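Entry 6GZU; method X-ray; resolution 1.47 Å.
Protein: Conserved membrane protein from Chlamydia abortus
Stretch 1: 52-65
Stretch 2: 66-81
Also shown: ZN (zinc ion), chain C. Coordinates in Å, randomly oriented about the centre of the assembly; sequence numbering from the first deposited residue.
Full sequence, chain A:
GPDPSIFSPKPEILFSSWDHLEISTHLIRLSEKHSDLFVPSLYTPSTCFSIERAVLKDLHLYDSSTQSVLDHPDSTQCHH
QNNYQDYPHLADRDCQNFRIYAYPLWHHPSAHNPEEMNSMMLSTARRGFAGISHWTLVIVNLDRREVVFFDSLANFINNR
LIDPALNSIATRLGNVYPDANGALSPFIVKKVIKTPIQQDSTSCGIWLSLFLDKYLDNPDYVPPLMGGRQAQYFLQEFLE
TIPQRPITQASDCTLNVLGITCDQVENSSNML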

ATOM      1  N   GLU A  52       6.928  -0.003  -8.184  1.00 19.83           N
ATOM      2  CA  GLU A  52       8.030   0.951  -8.109  1.00 20.18           C
ATOM      3  C   GLU A  52       7.644   2.252  -8.840  1.00 20.74           C
ATOM      4  O   GLU A  52       7.887   3.369  -8.333  1.00 20.59           O
ATOM      5  CB  GLU A  52       9.318   0.369  -8.681  1.00 21.88           C
ATOM      6  CG  GLU A  52      10.436   1.411  -8.760  1.00 23.06           C
ATOM      7  CD  GLU A  52      11.689   0.824  -9.318  1.00 25.00           C
ATOM      8  OE1 GLU A  52      11.643  -0.087 -10.192  1.00 27.51           O
ATOM      9  OE2 GLU A  52      12.768   1.265  -8.897  1.00 26.66           O
ATOM     10  N   ARG A  53       7.090   2.113 -10.049  1.00 21.29           N
ATOM     11  CA  ARG A  53       6.674   3.305 -10.829  1.00 21.70           C
ATOM     12  C   ARG A  53       5.630   4.107 -10.048  1.00 20.40           C
ATOM     13  O   ARG A  53       5.682   5.355 -10.019  1.00 21.41           O
ATOM     14  CB  ARG A  53       6.165   2.892 -12.223  1.00 24.54           C
ATOM     15  CG  ARG A  53       5.666   4.004 -13.128  1.00 28.69           C
ATOM     16  CD  ARG A  53       6.761   4.917 -13.580  1.00 33.35           C
ATOM     17  NE  ARG A  53       7.792   4.208 -14.346  1.00 37.52           N
ATOM     18  CZ  ARG A  53       7.779   4.020 -15.670  1.00 41.06           C
ATOM     19  NH1 ARG A  53       6.766   4.476 -16.422  1.00 42.23           N
ATOM     20  NH2 ARG A  53       8.792   3.364 -16.246  1.00 41.50           N
ATOM     21  N   ALA A  54       4.696   3.437  -9.371  1.00 20.23           N
ATOM     22  CA  ALA A  54       3.681   4.140  -8.597  1.00 19.23           C
ATOM     23  C   ALA A  54       4.281   4.950  -7.453  1.00 19.31           C
ATOM     24  O   ALA A  54       3.944   6.146  -7.231  1.00 21.51           O
ATOM     25  CB  ALA A  54       2.607   3.163  -8.073  1.00 20.12           C
ATOM     26  N   VAL A  55       5.197   4.335  -6.719  1.00 19.91           N
ATOM     27  CA  VAL A  55       5.880   5.024  -5.636  1.00 19.05           C
ATOM     28  C   VAL A  55       6.669   6.218  -6.150  1.00 19.56           C
ATOM     29  O   VAL A  55       6.588   7.325  -5.573  1.00 19.74           O
ATOM     30  CB  VAL A  55       6.832   4.026  -4.915  1.00 20.08           C
ATOM     31  CG1 VAL A  55       7.753   4.773  -3.952  1.00 21.31           C
ATOM     32  CG2 VAL A  55       6.033   2.939  -4.173  1.00 19.73           C
ATOM     33  N   LEU A  56       7.470   6.016  -7.194  1.00 20.68           N
ATOM     34  CA  LEU A  56       8.252   7.127  -7.735  1.00 20.09           C
ATOM     35  C   LEU A  56       7.375   8.263  -8.218  1.00 20.94           C
ATOM     36  O   LEU A  56       7.660   9.435  -7.927  1.00 21.99           O
ATOM     37  CB  LEU A  56       9.164   6.667  -8.867  1.00 20.95           C
ATOM     38  CG  LEU A  56      10.213   5.648  -8.455  1.00 23.55           C
ATOM     39  CD1 LEU A  56      10.960   5.040  -9.675  1.00 25.38           C
ATOM     40  CD2 LEU A  56      11.222   6.340  -7.539  1.00 24.81           C
ATOM     41  N   LYS A  57       6.269   7.957  -8.889  1.00 20.67           N
ATOM     42  CA  LYS A  57       5.373   9.044  -9.339  1.00 21.54           C
ATOM     43  C   LYS A  57       4.751   9.747  -8.134  1.00 22.32           C
ATOM     44  O   LYS A  57       4.634  10.980  -8.117  1.00 22.91           O
ATOM     45  CB  LYS A  57       4.264   8.529 -10.269  1.00 23.80           C
ATOM     46  CG  LYS A  57       4.759   8.179 -11.693  1.00 27.33           C
ATOM     47  CD  LYS A  57       3.657   7.503 -12.522  1.00 33.35           C
ATOM     48  CE  LYS A  57       2.474   8.462 -12.740  1.00 38.30           C
ATOM     49  NZ  LYS A  57       2.900   9.754 -13.387  1.00 43.18           N
ATOM     50  N   ASP A  58       4.368   9.000  -7.096  1.00 20.77           N
ATOM     51  CA  ASP A  58       3.709   9.666  -5.953  1.00 21.26           C
ATOM     52  C   ASP A  58       4.662  10.561  -5.161  1.00 20.84           C
ATOM     53  O   ASP A  58       4.234  11.533  -4.552  1.00 22.47           O
ATOM     54  CB  ASP A  58       3.038   8.629  -5.034  1.00 20.39           C
ATOM     55  CG  ASP A  58       1.814   8.043  -5.641  1.00 21.23           C
ATOM     56  OD1 ASP A  58       1.166   8.758  -6.428  1.00 21.54           O
ATOM     57  OD2 ASP A  58       1.456   6.910  -5.327  1.00 20.53           O
ATOM     58  N   LEU A  59       5.968  10.276  -5.235  1.00 21.70           N
ATOM     59  CA  LEU A  59       6.982  11.140  -4.610  1.00 22.89           C
ATOM     60  C   LEU A  59       7.532  12.171  -5.581  1.00 24.69           C
ATOM     61  O   LEU A  59       8.533  12.851  -5.276  1.00 26.52           O
ATOM     62  CB  LEU A  59       8.145  10.278  -4.087  1.00 23.93           C
ATOM     63  CG  LEU A  59       7.654   9.357  -2.955  1.00 23.05           C
ATOM     64  CD1 LEU A  59       8.758   8.304  -2.634  1.00 24.99           C
ATOM     65  CD2 LEU A  59       7.356  10.224  -1.783  1.00 23.44           C
ATOM     66  N   HIS A  60       6.885  12.320  -6.737  1.00 23.92           N
ATOM     67  CA  HIS A  60       7.325  13.273  -7.787  1.00 24.90           C
ATOM     68  C   HIS A  60       8.748  13.072  -8.266  1.00 24.81           C
ATOM     69  O   HIS A  60       9.449  14.051  -8.593  1.00 26.41           O
ATOM     70  CB  HIS A  60       7.064  14.713  -7.327  1.00 28.82           C
ATOM     71  CG  HIS A  60       5.683  14.890  -6.764  1.00 30.98           C
ATOM     72  ND1 HIS A  60       5.416  14.879  -5.408  1.00 35.87           N
ATOM     73  CD2 HIS A  60       4.482  14.990  -7.372  1.00 31.34           C
ATOM     74  CE1 HIS A  60       4.117  15.046  -5.205  1.00 34.26           C
ATOM     75  NE2 HIS A  60       3.525  15.120  -6.382  1.00 33.72           N
ATOM     76  N   LEU A  61       9.161  11.808  -8.305  1.00 24.16           N
ATOM     77  CA  LEU A  61      10.465  11.403  -8.764  1.00 24.83           C
ATOM     78  C   LEU A  61      10.435  10.752 -10.130  1.00 27.80           C
ATOM     79  O   LEU A  61      11.421  10.146 -10.545  1.00 29.56           O
ATOM     80  CB  LEU A  61      11.079  10.442  -7.758  1.00 24.12           C
ATOM     81  CG  LEU A  61      11.455  11.120  -6.434  1.00 23.25           C
ATOM     82  CD1 LEU A  61      11.762  10.070  -5.401  1.00 23.89           C
ATOM     83  CD2 LEU A  61      12.620  12.032  -6.618  1.00 26.83           C
ATOM     84  N   TYR A  62       9.365  10.920 -10.890  1.00 28.30           N
ATOM     85  CA  TYR A  62       9.335  10.282 -12.200  1.00 32.79           C
ATOM     86  C   TYR A  62       8.929  11.263 -13.294  1.00 37.56           C
ATOM     87  O   TYR A  62       7.915  11.931 -13.175  1.00 38.22           O
ATOM     88  CB  TYR A  62       8.403   9.058 -12.187  1.00 35.13           C
ATOM     89  CG  TYR A  62       8.554   8.314 -13.473  1.00 40.62           C
ATOM     90  CD1 TYR A  62       9.720   7.595 -13.736  1.00 44.08           C
ATOM     91  CD2 TYR A  62       7.588   8.405 -14.470  1.00 42.55           C
ATOM     92  CE1 TYR A  62       9.905   6.950 -14.936  1.00 46.13           C
ATOM     93  CE2 TYR A  62       7.764   7.771 -15.678  1.00 45.25           C
ATOM     94  CZ  TYR A  62       8.929   7.046 -15.906  1.00 47.63           C
ATOM     95  OH  TYR A  62       9.123   6.394 -17.103  1.00 50.69           O
ATOM     96  N   ASP A  63       9.722  11.364 -14.359  1.00 41.62           N
ATOM     97  CA  ASP A  63       9.423  12.315 -15.435  1.00 48.92           C
ATOM     98  C   ASP A  63       8.852  11.539 -16.610  1.00 53.87           C
ATOM     99  O   ASP A  63       9.600  10.906 -17.348  1.00 54.24           O
ATOM    100  CB  ASP A  63      10.703  13.069 -15.851  1.00 52.37           C
ATOM    101  CG  ASP A  63      10.488  14.022 -17.034  1.00 55.73           C
ATOM    102  OD1 ASP A  63      10.256  13.524 -18.153  1.00 56.64           O
ATOM    103  OD2 ASP A  63      10.582  15.264 -16.860  1.00 56.89           O
ATOM    104  N   SER A  64       7.537  11.568 -16.787  1.00 58.44           N
ATOM    105  CA  SER A  64       6.921  10.787 -17.857  1.00 63.36           C
ATOM    106  C   SER A  64       7.313  11.264 -19.263  1.00 66.10           C
ATOM    107  O   SER A  64       7.065  10.569 -20.244  1.00 66.86           O
ATOM    108  CB  SER A  64       5.409  10.819 -17.729  1.00 65.44           C
ATOM    109  OG  SER A  64       4.907  12.022 -18.291  1.00 67.06           O
ATOM    110  N   SER A  65       7.922  12.440 -19.366  1.00 67.88           N
ATOM    111  CA  SER A  65       8.306  12.982 -20.670  1.00 69.57           C
ATOM    112  C   SER A  65       9.655  12.478 -21.185  1.00 70.95           C
ATOM    113  O   SER A  65       9.849  12.339 -22.394  1.00 72.16           O
ATOM    114  CB  SER A  65       8.294  14.509 -20.644  1.00 69.77           C
ATOM    115  OG  SER A  65       7.008  14.990 -20.960  1.00 70.12           O
ATOM    116  N   THR A  66      10.595  12.231 -20.279  1.00 70.53           N
ATOM    117  CA  THR A  66      11.848  11.592 -20.647  1.00 70.13           C
ATOM    118  C   THR A  66      11.676  10.104 -20.402  1.00 69.50           C
ATOM    119  O   THR A  66      12.485   9.287 -20.848  1.00 70.14           O
ATOM    120  CB  THR A  66      13.016  12.116 -19.785  1.00 71.02           C
ATOM    121  OG1 THR A  66      13.136  13.535 -19.946  1.00 71.60           O
ATOM    122  CG2 THR A  66      14.346  11.456 -20.163  1.00 70.93           C
ATOM    123  N   GLN A  67      10.589   9.754 -19.719  1.00 68.13           N
ATOM    124  CA  GLN A  67      10.483   8.443 -19.111  1.00 66.76           C
ATOM    125  C   GLN A  67      11.768   8.232 -18.333  1.00 63.92           C
ATOM    126  O   GLN A  67      12.602   7.403 -18.698  1.00 64.52           O
ATOM    127  CB  GLN A  67      10.306   7.365 -20.171  1.00 68.46           C
ATOM    128  CG  GLN A  67       8.887   7.261 -20.672  1.00 70.09           C
ATOM    129  CD  GLN A  67       7.991   6.564 -19.676  1.00 71.14           C
ATOM    130  OE1 GLN A  67       6.912   7.061 -19.326  1.00 71.56           O
ATOM    131  NE2 GLN A  67       8.442   5.402 -19.194  1.00 71.30           N
ATOM    132  N   SER A  68      11.948   9.028 -17.284  1.00 60.29           N
ATOM    133  CA  SER A  68      13.136   8.901 -16.459  1.00 56.43           C
ATOM    134  C   SER A  68      12.865   9.143 -14.968  1.00 51.06           C
ATOM    135  O   SER A  68      12.002   9.947 -14.587  1.00 49.45           O
ATOM    136  CB  SER A  68      14.231   9.830 -16.961  1.00 57.80           C
ATOM    137  OG  SER A  68      13.803  11.179 -16.946  1.00 58.78           O
ATOM    138  N   VAL A  69      13.619   8.422 -14.145  1.00 46.86           N
ATOM    139  CA  VAL A  69      13.677   8.647 -12.720  1.00 43.71           C
ATOM    140  C   VAL A  69      14.476   9.911 -12.484  1.00 41.77           C
ATOM    141  O   VAL A  69      15.555  10.107 -13.062  1.00 43.19           O
ATOM    142  CB  VAL A  69      14.390   7.482 -11.996  1.00 42.49           C
ATOM    143  CG1 VAL A  69      14.479   7.734 -10.481  1.00 42.45           C
ATOM    144  CG2 VAL A  69      13.707   6.139 -12.318  1.00 43.12           C
ATOM    145  N   LEU A  70      13.946  10.744 -11.600  1.00 39.59           N
ATOM    146  CA  LEU A  70      14.583  11.965 -11.181  1.00 39.46           C
ATOM    147  C   LEU A  70      15.428  11.744  -9.916  1.00 42.45           C
ATOM    148  O   LEU A  70      15.171  10.841  -9.111  1.00 43.47           O
ATOM    149  CB  LEU A  70      13.510  13.018 -10.926  1.00 37.68           C
ATOM    150  CG  LEU A  70      12.596  13.252 -12.135  1.00 37.36           C
ATOM    151  CD1 LEU A  70      11.492  14.286 -11.846  1.00 37.45           C
ATOM    152  CD2 LEU A  70      13.417  13.672 -13.377  1.00 39.17           C
ATOM    153  N   ASP A  71      16.442  12.590  -9.766  1.00 45.53           N
ATOM    154  CA  ASP A  71      17.345  12.604  -8.612  1.00 46.74           C
ATOM    155  C   ASP A  71      16.778  13.402  -7.453  1.00 43.69           C
ATOM    156  O   ASP A  71      17.268  13.335  -6.331  1.00 42.87           O
ATOM    157  CB  ASP A  71      18.660  13.260  -9.029  1.00 51.14           C
ATOM    158  CG  ASP A  71      19.239  12.646 -10.290  1.00 55.56           C
ATOM    159  OD1 ASP A  71      19.390  11.394 -10.329  1.00 57.10           O
ATOM    160  OD2 ASP A  71      19.520  13.407 -11.244  1.00 57.04           O
ATOM    161  N   HIS A  72      15.740  14.175  -7.729  1.00 41.39           N
ATOM    162  CA  HIS A  72      15.130  14.980  -6.694  1.00 39.18           C
ATOM    163  C   HIS A  72      13.727  15.247  -7.154  1.00 37.20           C
ATOM    164  O   HIS A  72      13.457  15.200  -8.359  1.00 37.98           O
ATOM    165  CB  HIS A  72      15.946  16.282  -6.404  1.00 42.63           C
ATOM    166  CG  HIS A  72      15.924  17.309  -7.498  1.00 46.53           C
ATOM    167  ND1 HIS A  72      14.864  18.167  -7.698  1.00 48.33           N
ATOM    168  CD2 HIS A  72      16.861  17.654  -8.415  1.00 49.25           C
ATOM    169  CE1 HIS A  72      15.139  18.984  -8.703  1.00 50.29           C
ATOM    170  NE2 HIS A  72      16.349  18.697  -9.154  1.00 50.84           N
ATOM    171  N   PRO A  73      12.812  15.461  -6.202  1.00 36.61           N
ATOM    172  CA  PRO A  73      11.412  15.603  -6.571  1.00 36.01           C
ATOM    173  C   PRO A  73      11.244  16.842  -7.400  1.00 36.05           C
ATOM    174  O   PRO A  73      11.986  17.816  -7.255  1.00 37.06           O
ATOM    175  CB  PRO A  73      10.715  15.759  -5.228  1.00 37.45           C
ATOM    176  CG  PRO A  73      11.603  15.029  -4.299  1.00 39.10           C
ATOM    177  CD  PRO A  73      12.969  15.418  -4.741  1.00 38.14           C
ATOM    178  N   ASP A  74      10.262  16.784  -8.280  1.00 36.34           N
ATOM    179  CA  ASP A  74       9.943  17.873  -9.187  1.00 37.62           C
ATOM    180  C   ASP A  74       8.429  18.007  -9.152  1.00 39.87           C
ATOM    181  O   ASP A  74       7.708  17.188  -9.726  1.00 40.04           O
ATOM    182  CB  ASP A  74      10.434  17.528 -10.590  1.00 38.93           C
ATOM    183  CG  ASP A  74      10.062  18.570 -11.610  1.00 42.88           C
ATOM    184  OD1 ASP A  74       9.469  19.614 -11.231  1.00 43.22           O
ATOM    185  OD2 ASP A  74      10.387  18.361 -12.808  1.00 45.38           O
ATOM    186  N   SER A  75       7.948  19.033  -8.459  1.00 43.19           N
ATOM    187  CA  SER A  75       6.517  19.149  -8.191  1.00 45.02           C
ATOM    188  C   SER A  75       5.709  19.445  -9.448  1.00 44.53           C
ATOM    189  O   SER A  75       4.496  19.276  -9.463  1.00 44.98           O
ATOM    190  CB  SER A  75       6.272  20.229  -7.153  1.00 47.61           C
ATOM    191  OG  SER A  75       6.773  21.459  -7.621  1.00 49.14           O
ATOM    192  N   THR A  76       6.385  19.885 -10.504  1.00 44.10           N
ATOM    193  CA  THR A  76       5.756  20.054 -11.809  1.00 44.05           C
ATOM    194  C   THR A  76       5.400  18.703 -12.462  1.00 43.09           C
ATOM    195  O   THR A  76       4.652  18.668 -13.439  1.00 44.61           O
ATOM    196  CB  THR A  76       6.636  20.914 -12.741  1.00 46.16           C
ATOM    197  OG1 THR A  76       7.743  20.146 -13.241  1.00 47.81           O
ATOM    198  CG2 THR A  76       7.168  22.081 -11.965  1.00 46.56           C
ATOM    199  N   GLN A  77       5.908  17.591 -11.933  1.00 40.78           N
ATOM    200  CA  GLN A  77       5.517  16.284 -12.468  1.00 40.25           C
ATOM    201  C   GLN A  77       4.297  15.722 -11.787  1.00 39.85           C
ATOM    202  O   GLN A  77       3.883  14.607 -12.075  1.00 43.61           O
ATOM    203  CB  GLN A  77       6.666  15.281 -12.331  1.00 41.51           C
ATOM    204  CG  GLN A  77       7.974  15.843 -12.828  1.00 44.40           C
ATOM    205  CD  GLN A  77       8.035  15.969 -14.336  1.00 47.20           C
ATOM    206  OE1 GLN A  77       7.211  15.415 -15.063  1.00 48.32           O
ATOM    207  NE2 GLN A  77       9.035  16.683 -14.812  1.00 48.46           N
ATOM    208  N   CYS A  78       3.718  16.487 -10.876  1.00 37.48           N
ATOM    209  CA  CYS A  78       2.637  15.987 -10.044  1.00 36.43           C
ATOM    210  C   CYS A  78       1.387  15.592 -10.816  1.00 36.23           C
ATOM    211  O   CYS A  78       0.813  16.414 -11.525  1.00 38.62           O
ATOM    212  CB  CYS A  78       2.288  17.066  -9.042  1.00 35.78           C
ATOM    213  SG  CYS A  78       0.862  16.672  -8.141  1.00 35.52           S
ATOM    214  N   HIS A  79       0.917  14.360 -10.625  1.00 36.01           N
ATOM    215  CA  HIS A  79      -0.321  13.896 -11.258  1.00 36.66           C
ATOM    216  C   HIS A  79      -1.488  13.781 -10.242  1.00 35.96           C
ATOM    217  O   HIS A  79      -2.578  13.194 -10.522  1.00 37.41           O
ATOM    218  CB  HIS A  79      -0.064  12.568 -11.979  1.00 37.79           C
ATOM    219  CG  HIS A  79       0.187  11.415 -11.058  1.00 36.75           C
ATOM    220  ND1 HIS A  79       1.001  11.504  -9.948  1.00 38.35           N
ATOM    221  CD2 HIS A  79      -0.273  10.140 -11.080  1.00 36.43           C
ATOM    222  CE1 HIS A  79       1.007  10.343  -9.311  1.00 36.44           C
ATOM    223  NE2 HIS A  79       0.266   9.491  -9.991  1.00 35.19           N
ATOM    224  N   HIS A  80      -1.281  14.350  -9.054  1.00 33.90           N
ATOM    225  CA  HIS A  80      -2.288  14.274  -7.986  1.00 32.67           C
ATOM    226  C   HIS A  80      -3.346  15.331  -7.957  1.00 37.05           C
ATOM    227  O   HIS A  80      -4.325  15.188  -7.222  1.00 40.79           O
ATOM    228  CB  HIS A  80      -1.629  14.302  -6.619  1.00 31.73           C
ATOM    229  CG  HIS A  80      -0.568  13.270  -6.453  1.00 30.36           C
ATOM    230  ND1 HIS A  80       0.767  13.597  -6.323  1.00 30.42           N
ATOM    231  CD2 HIS A  80      -0.648  11.915  -6.410  1.00 28.17           C
ATOM    232  CE1 HIS A  80       1.464  12.472  -6.196  1.00 27.48           C
ATOM    233  NE2 HIS A  80       0.630  11.442  -6.269  1.00 26.90           N
ATOM    234  N   GLN A  81      -3.162  16.389  -8.713  1.00 38.44           N
ATOM    235  CA  GLN A  81      -4.142  17.461  -8.674  1.00 40.90           C
ATOM    236  C   GLN A  81      -5.172  17.309  -9.799  1.00 44.13           C
ATOM    237  O   GLN A  81      -4.859  16.820 -10.893  1.00 46.70           O
ATOM    238  CB  GLN A  81      -3.421  18.814  -8.652  1.00 42.15           C
ATOM    239  CG  GLN A  81      -2.593  18.990  -7.360  1.00 42.83           C
TER
HETATM  240 ZN    ZN C 402       1.581  15.475  -6.376  1.00 35.40          ZN
HETATM  241  O   HOH W   1       1.577   6.880  -8.596  1.00 24.55           O

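What makes His60 the centre of the contact? Just past the helix, its side chain points toward the second stretch, and NE2 binds the zinc at 2.0 Å. Cys78 SG, 2.2 Å from the zinc, and His80 ND1, 2.0 Å from it, join His60, with a fourth ligand from elsewhere in the structure, so the metal ties the two stretches together. The backbone adds a hydrogen bond from Asp74 N to His60 O, 2.9 Å.

How is His80 held for the metal? With ND1 on zinc, its other ring nitrogen is free to donate: NE2 reaches Asp58 OD1 at 2.7 Å, nearly straight. Beside it, Lys57 lays CE over one face of the His79 ring, 3.8 Å from the centroid.

How do the backbones run beyond His60? They form a short antiparallel hairpin, Tyr62 opposite Val69 and Asp63 opposite Ser68. Asp63 N to Ser68 O (2.7 Å) and Ser68 N to Asp63 O (3.0 Å) close one pair; Leu70 N to Leu61 O (2.8 Å) extends the ladder.

What do Asp63 and Leu61 add? Asp63 OD1 accepts from Thr66 N at 2.5 Å, bracing the turn with its carboxylate. Leu61 supplies apolar cover instead, its CD2 lying 3.9 Å from Pro73 CD.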